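Local structure of paenibacillus xanthan lyase (Paenibacillus, 6F2P) at residues E284-D292 / W580-D591. The protein cleaves the polysaccharide xanthan, as a multidomain, calcium-binding lyase whose catalytic modules belong to polysaccharide lyase family 8. Numbering follows the deposited sequence.
Sequences EISRHGLQD and WSSLNSSASWKD
H288 sits between a carboxylate and an indole: OD2 of D591 lies over the centre of one imidazole face, 3.3 Å above the plane, while the six-membered ring of W589 turns its edge to the opposite face in an offset edge-to-face pair, the planes 83° apart. The carboxylate plane also stands nearly upright on the imidazole, and the other oxygen, OD1, accepts from the backbone N of T593. A chi1 of 67° sets the imidazole between D591 and W589, while CB of H288 rests over the five-membered ring of W580. NE2 of H288 meets a water at 2.8 Å, which also donates to the carbonyl O of K590.

One face of W589 carries R287, whose aliphatic part crosses it, CG standing 3.5 Å from the centroid of the five-membered ring in a CH-pi contact. The guanidinium runs almost parallel to the indole, held by salt bridges to E284 and to E400. A second water accepts from H288 N and donates to S286 O; ND2 of N584 reaches that same carbonyl by a weak bond of 3.4 Å, its stronger partner being E400.

W580, hydrogen-bonded through NE1 to H425, also receives Q291: CD of Q291 lies 3.5 Å from CZ2 of W580, the amide and ring planes well inclined to each other (61°). NE2 of Q291 in turn bonds H288 O at 3.0 Å, on a lone pair, and OE1 accepts from the backbone N of H425.

Thus a loop of the alpha-helical domain meets a loop between two strands of the super-sandwich domain through an aromatic cluster. The carboxylate over the imidazole would probably favour the protonated form of H288, which would then add an electrostatic attraction to the packing between the two domains.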
ATOM      1  N   GLU A 284     -16.971 -12.742   3.698  1.00 16.71           N
ATOM      2  CA  GLU A 284     -18.276 -12.496   4.297  1.00 15.25           C
ATOM      3  C   GLU A 284     -19.289 -11.822   3.388  1.00 17.00           C
ATOM      4  O   GLU A 284     -20.450 -11.661   3.765  1.00 21.13           O
ATOM      5  CB  GLU A 284     -18.118 -11.734   5.600  1.00 18.02           C
ATOM      6  CG  GLU A 284     -17.229 -12.480   6.558  1.00 21.79           C
ATOM      7  CD  GLU A 284     -17.293 -11.910   7.941  1.00 38.20           C
ATOM      8  OE1 GLU A 284     -18.181 -11.056   8.168  1.00 34.82           O
ATOM      9  OE2 GLU A 284     -16.465 -12.313   8.795  1.00 41.54           O
ATOM     10  N   ILE A 285     -18.872 -11.458   2.180  1.00 17.90           N
ATOM     11  CA  ILE A 285     -19.799 -10.847   1.236  1.00 17.20           C
ATOM     12  C   ILE A 285     -20.790 -11.897   0.774  1.00 20.46           C
ATOM     13  O   ILE A 285     -21.823 -11.562   0.197  1.00 16.63           O
ATOM     14  CB  ILE A 285     -19.091 -10.231   0.011  1.00 20.51           C
ATOM     15  CG1 ILE A 285     -18.286 -11.292  -0.750  1.00 17.34           C
ATOM     16  CG2 ILE A 285     -18.204  -9.074   0.436  1.00 19.00           C
ATOM     17  CD1 ILE A 285     -17.786 -10.821  -2.117  1.00 14.50           C
ATOM     18  N   SER A 286     -20.470 -13.164   1.042  1.00 19.07           N
ATOM     19  CA  SER A 286     -21.335 -14.281   0.663  1.00 19.23           C
ATOM     20  C   SER A 286     -22.321 -14.706   1.744  1.00 18.18           C
ATOM     21  O   SER A 286     -22.942 -15.748   1.619  1.00 25.03           O
ATOM     22  CB  SER A 286     -20.505 -15.496   0.246  1.00 14.90           C
ATOM     23  OG  SER A 286     -19.838 -16.063   1.358  1.00 15.00           O
ATOM     24  N   ARG A 287     -22.468 -13.916   2.802  1.00 24.82           N
ATOM     25  CA  ARG A 287     -23.434 -14.244   3.857  1.00 21.44           C
ATOM     26  C   ARG A 287     -24.700 -13.411   3.715  1.00 21.22           C
ATOM     27  O   ARG A 287     -24.669 -12.188   3.872  1.00 28.09           O
ATOM     28  CB  ARG A 287     -22.809 -14.069   5.247  1.00 19.24           C
ATOM     29  CG  ARG A 287     -21.732 -15.090   5.517  1.00 22.49           C
ATOM     30  CD  ARG A 287     -20.952 -14.821   6.783  1.00 30.53           C
ATOM     31  NE  ARG A 287     -19.880 -15.808   6.919  1.00 30.05           N
ATOM     32  CZ  ARG A 287     -18.834 -15.686   7.731  1.00 30.36           C
ATOM     33  NH1 ARG A 287     -18.705 -14.615   8.503  1.00 34.91           N
ATOM     34  NH2 ARG A 287     -17.911 -16.641   7.768  1.00 25.82           N
ATOM     35  N   HIS A 288     -25.814 -14.075   3.416  1.00 22.61           N
ATOM     36  CA  HIS A 288     -27.061 -13.367   3.132  1.00 21.63           C
ATOM     37  C   HIS A 288     -27.557 -12.556   4.315  1.00 21.10           C
ATOM     38  O   HIS A 288     -28.160 -11.503   4.141  1.00 22.95           O
ATOM     39  CB  HIS A 288     -28.152 -14.325   2.656  1.00 18.64           C
ATOM     40  CG  HIS A 288     -28.617 -15.293   3.699  1.00 28.40           C
ATOM     41  ND1 HIS A 288     -29.719 -15.057   4.492  1.00 24.34           N
ATOM     42  CD2 HIS A 288     -28.136 -16.505   4.066  1.00 26.51           C
ATOM     43  CE1 HIS A 288     -29.891 -16.080   5.311  1.00 27.75           C
ATOM     44  NE2 HIS A 288     -28.944 -16.970   5.075  1.00 23.62           N
ATOM     45  N   GLY A 289     -27.298 -13.050   5.520  1.00 26.16           N
ATOM     46  CA  GLY A 289     -27.754 -12.375   6.719  1.00 25.10           C
ATOM     47  C   GLY A 289     -26.769 -11.312   7.162  1.00 26.72           C
ATOM     48  O   GLY A 289     -26.963 -10.650   8.182  1.00 29.76           O
ATOM     49  N   LEU A 290     -25.704 -11.145   6.390  1.00 23.48           N
ATOM     50  CA  LEU A 290     -24.644 -10.238   6.785  1.00 21.36           C
ATOM     51  C   LEU A 290     -24.193  -9.376   5.617  1.00 21.16           C
ATOM     52  O   LEU A 290     -22.998  -9.218   5.363  1.00 18.02           O
ATOM     53  CB  LEU A 290     -23.475 -11.034   7.350  1.00 21.07           C
ATOM     54  CG  LEU A 290     -22.553 -10.321   8.330  1.00 21.71           C
ATOM     55  CD1 LEU A 290     -23.356  -9.611   9.417  1.00 17.46           C
ATOM     56  CD2 LEU A 290     -21.604 -11.349   8.922  1.00 30.44           C
ATOM     57  N   GLN A 291     -25.167  -8.816   4.907  1.00 22.80           N
ATOM     58  CA  GLN A 291     -24.883  -7.877   3.834  1.00 20.70           C
ATOM     59  C   GLN A 291     -24.379  -6.548   4.406  1.00 20.37           C
ATOM     60  O   GLN A 291     -24.492  -6.304   5.609  1.00 19.38           O
ATOM     61  CB  GLN A 291     -26.122  -7.704   2.957  1.00 15.99           C
ATOM     62  CG  GLN A 291     -26.523  -9.010   2.289  1.00 21.51           C
ATOM     63  CD  GLN A 291     -27.804  -8.917   1.484  1.00 20.08           C
ATOM     64  OE1 GLN A 291     -27.835  -8.339   0.398  1.00 19.14           O
ATOM     65  NE2 GLN A 291     -28.871  -9.503   2.013  1.00 21.95           N
ATOM     66  N   ASP A 292     -23.831  -5.695   3.544  1.00 20.66           N
ATOM     67  CA  ASP A 292     -23.076  -4.516   3.988  1.00 20.31           C
ATOM     68  C   ASP A 292     -23.757  -3.636   5.048  1.00 22.55           C
ATOM     69  O   ASP A 292     -23.100  -3.184   6.001  1.00 21.58           O
ATOM     70  CB  ASP A 292     -22.568  -3.685   2.792  1.00 17.12           C
ATOM     71  CG  ASP A 292     -23.686  -3.043   1.986  1.00 23.47           C
ATOM     72  OD1 ASP A 292     -24.867  -3.404   2.184  1.00 23.82           O
ATOM     73  OD2 ASP A 292     -23.369  -2.171   1.144  1.00 21.67           O
ATOM     74  N   TRP A 580     -28.418 -17.331  -2.635  1.00 19.45           N
ATOM     75  CA  TRP A 580     -27.175 -17.229  -1.880  1.00 16.89           C
ATOM     76  C   TRP A 580     -26.382 -18.524  -1.830  1.00 19.77           C
ATOM     77  O   TRP A 580     -25.183 -18.507  -1.547  1.00 23.06           O
ATOM     78  CB  TRP A 580     -27.473 -16.729  -0.471  1.00 19.84           C
ATOM     79  CG  TRP A 580     -27.835 -15.302  -0.489  1.00 19.77           C
ATOM     80  CD1 TRP A 580     -29.082 -14.774  -0.614  1.00 16.66           C
ATOM     81  CD2 TRP A 580     -26.930 -14.198  -0.422  1.00 22.61           C
ATOM     82  NE1 TRP A 580     -29.014 -13.404  -0.613  1.00 16.56           N
ATOM     83  CE2 TRP A 580     -27.701 -13.026  -0.499  1.00 18.60           C
ATOM     84  CE3 TRP A 580     -25.541 -14.087  -0.290  1.00 17.96           C
ATOM     85  CZ2 TRP A 580     -27.129 -11.761  -0.443  1.00 19.24           C
ATOM     86  CZ3 TRP A 580     -24.982 -12.837  -0.243  1.00 17.48           C
ATOM     87  CH2 TRP A 580     -25.771 -11.689  -0.320  1.00 17.78           C
ATOM     88  N   SER A 581     -27.055 -19.639  -2.104  1.00 22.65           N
ATOM     89  CA  SER A 581     -26.437 -20.959  -2.053  1.00 20.05           C
ATOM     90  C   SER A 581     -25.263 -21.066  -3.005  1.00 22.57           C
ATOM     91  O   SER A 581     -24.286 -21.761  -2.722  1.00 20.76           O
ATOM     92  CB  SER A 581     -27.465 -22.035  -2.376  1.00 18.75           C
ATOM     93  OG  SER A 581     -28.270 -22.287  -1.242  1.00 34.02           O
ATOM     94  N   SER A 582     -25.375 -20.374  -4.136  1.00 20.63           N
ATOM     95  CA  SER A 582     -24.302 -20.305  -5.119  1.00 21.85           C
ATOM     96  C   SER A 582     -23.057 -19.640  -4.532  1.00 26.40           C
ATOM     97  O   SER A 582     -21.928 -20.011  -4.862  1.00 27.47           O
ATOM     98  CB  SER A 582     -24.767 -19.525  -6.343  1.00 21.94           C
ATOM     99  OG  SER A 582     -25.905 -20.130  -6.924  1.00 30.21           O
ATOM    100  N   LEU A 583     -23.258 -18.664  -3.654  1.00 17.78           N
ATOM    101  CA  LEU A 583     -22.123 -17.961  -3.068  1.00 22.38           C
ATOM    102  C   LEU A 583     -21.640 -18.653  -1.810  1.00 23.94           C
ATOM    103  O   LEU A 583     -20.432 -18.672  -1.521  1.00 18.61           O
ATOM    104  CB  LEU A 583     -22.472 -16.508  -2.746  1.00 17.56           C
ATOM    105  CG  LEU A 583     -22.674 -15.554  -3.920  1.00 17.87           C
ATOM    106  CD1 LEU A 583     -24.093 -15.674  -4.492  1.00 17.22           C
ATOM    107  CD2 LEU A 583     -22.379 -14.131  -3.480  1.00 15.34           C
ATOM    108  N   ASN A 584     -22.586 -19.225  -1.066  1.00 20.87           N
ATOM    109  CA  ASN A 584     -22.284 -19.814   0.233  1.00 23.66           C
ATOM    110  C   ASN A 584     -23.116 -21.052   0.495  1.00 21.40           C
ATOM    111  O   ASN A 584     -24.331 -20.964   0.644  1.00 23.38           O
ATOM    112  CB  ASN A 584     -22.522 -18.791   1.351  1.00 17.48           C
ATOM    113  CG  ASN A 584     -21.778 -19.138   2.611  1.00 22.45           C
ATOM    114  OD1 ASN A 584     -21.661 -20.307   2.970  1.00 31.67           O
ATOM    115  ND2 ASN A 584     -21.256 -18.132   3.288  1.00 24.06           N
ATOM    116  N   SER A 585     -22.462 -22.201   0.560  1.00 18.42           N
ATOM    117  CA  SER A 585     -23.181 -23.445   0.791  1.00 20.71           C
ATOM    118  C   SER A 585     -22.661 -24.140   2.037  1.00 25.66           C
ATOM    119  O   SER A 585     -22.836 -25.343   2.205  1.00 27.23           O
ATOM    120  CB  SER A 585     -23.093 -24.367  -0.426  1.00 15.63           C
ATOM    121  OG  SER A 585     -21.748 -24.628  -0.786  1.00 20.55           O
ATOM    122  N   SER A 586     -22.010 -23.371   2.905  1.00 28.23           N
ATOM    123  CA  SER A 586     -21.623 -23.873   4.219  1.00 26.80           C
ATOM    124  C   SER A 586     -22.885 -24.175   5.015  1.00 30.13           C
ATOM    125  O   SER A 586     -23.969 -23.655   4.705  1.00 26.64           O
ATOM    126  CB  SER A 586     -20.768 -22.852   4.972  1.00 23.55           C
ATOM    127  OG  SER A 586     -21.563 -21.781   5.459  1.00 26.84           O
ATOM    128  N   ALA A 587     -22.734 -25.008   6.041  1.00 32.31           N
ATOM    129  CA  ALA A 587     -23.864 -25.477   6.843  1.00 29.90           C
ATOM    130  C   ALA A 587     -24.605 -24.324   7.517  1.00 32.58           C
ATOM    131  O   ALA A 587     -25.835 -24.318   7.595  1.00 25.27           O
ATOM    132  CB  ALA A 587     -23.392 -26.485   7.877  1.00 27.87           C
ATOM    133  N   SER A 588     -23.849 -23.340   7.994  1.00 31.82           N
ATOM    134  CA  SER A 588     -24.437 -22.219   8.709  1.00 28.41           C
ATOM    135  C   SER A 588     -25.182 -21.271   7.790  1.00 29.62           C
ATOM    136  O   SER A 588     -26.141 -20.633   8.205  1.00 40.00           O
ATOM    137  CB  SER A 588     -23.359 -21.440   9.465  1.00 29.92           C
ATOM    138  OG  SER A 588     -22.691 -22.272  10.392  1.00 31.69           O
ATOM    139  N   TRP A 589     -24.753 -21.164   6.543  1.00 30.55           N
ATOM    140  CA  TRP A 589     -25.260 -20.072   5.722  1.00 30.26           C
ATOM    141  C   TRP A 589     -26.023 -20.484   4.474  1.00 29.93           C
ATOM    142  O   TRP A 589     -26.587 -19.626   3.789  1.00 29.02           O
ATOM    143  CB  TRP A 589     -24.129 -19.115   5.357  1.00 30.94           C
ATOM    144  CG  TRP A 589     -23.664 -18.252   6.502  1.00 35.70           C
ATOM    145  CD1 TRP A 589     -22.529 -18.424   7.255  1.00 32.45           C
ATOM    146  CD2 TRP A 589     -24.320 -17.082   7.021  1.00 33.14           C
ATOM    147  NE1 TRP A 589     -22.436 -17.428   8.204  1.00 38.08           N
ATOM    148  CE2 TRP A 589     -23.519 -16.593   8.086  1.00 31.64           C
ATOM    149  CE3 TRP A 589     -25.507 -16.403   6.691  1.00 25.16           C
ATOM    150  CZ2 TRP A 589     -23.864 -15.454   8.823  1.00 18.51           C
ATOM    151  CZ3 TRP A 589     -25.856 -15.276   7.422  1.00 24.98           C
ATOM    152  CH2 TRP A 589     -25.034 -14.812   8.480  1.00 32.49           C
ATOM    153  N   LYS A 590     -26.040 -21.782   4.180  1.00 26.53           N
ATOM    154  CA  LYS A 590     -26.757 -22.282   3.015  1.00 25.57           C
ATOM    155  C   LYS A 590     -28.203 -21.794   3.033  1.00 27.30           C
ATOM    156  O   LYS A 590     -28.892 -21.926   4.046  1.00 30.68           O
ATOM    157  CB  LYS A 590     -26.708 -23.806   2.976  1.00 34.87           C
ATOM    158  CG  LYS A 590     -27.120 -24.411   1.646  1.00 41.54           C
ATOM    159  CD  LYS A 590     -27.422 -25.900   1.796  1.00 51.87           C
ATOM    160  CE  LYS A 590     -28.392 -26.141   2.949  1.00 50.39           C
ATOM    161  NZ  LYS A 590     -29.414 -27.182   2.627  1.00 47.39           N
ATOM    162  N   ASP A 591     -28.629 -21.204   1.917  1.00 23.42           N
ATOM    163  CA  ASP A 591     -29.960 -20.610   1.763  1.00 21.04           C
ATOM    164  C   ASP A 591     -30.326 -20.621   0.285  1.00 23.44           C
ATOM    165  O   ASP A 591     -29.734 -19.899  -0.518  1.00 26.78           O
ATOM    166  CB  ASP A 591     -29.986 -19.174   2.299  1.00 24.82           C
ATOM    167  CG  ASP A 591     -31.352 -18.484   2.125  1.00 29.92           C
ATOM    168  OD1 ASP A 591     -32.143 -18.831   1.215  1.00 27.68           O
ATOM    169  OD2 ASP A 591     -31.635 -17.558   2.913  1.00 34.15           O
TER
HETATM  170  O   HOH W   1     -25.504 -16.674   2.444  1.00 22.44           O
HETATM  171  O   HOH W   2     -28.555 -19.552   6.120  1.00 34.26           O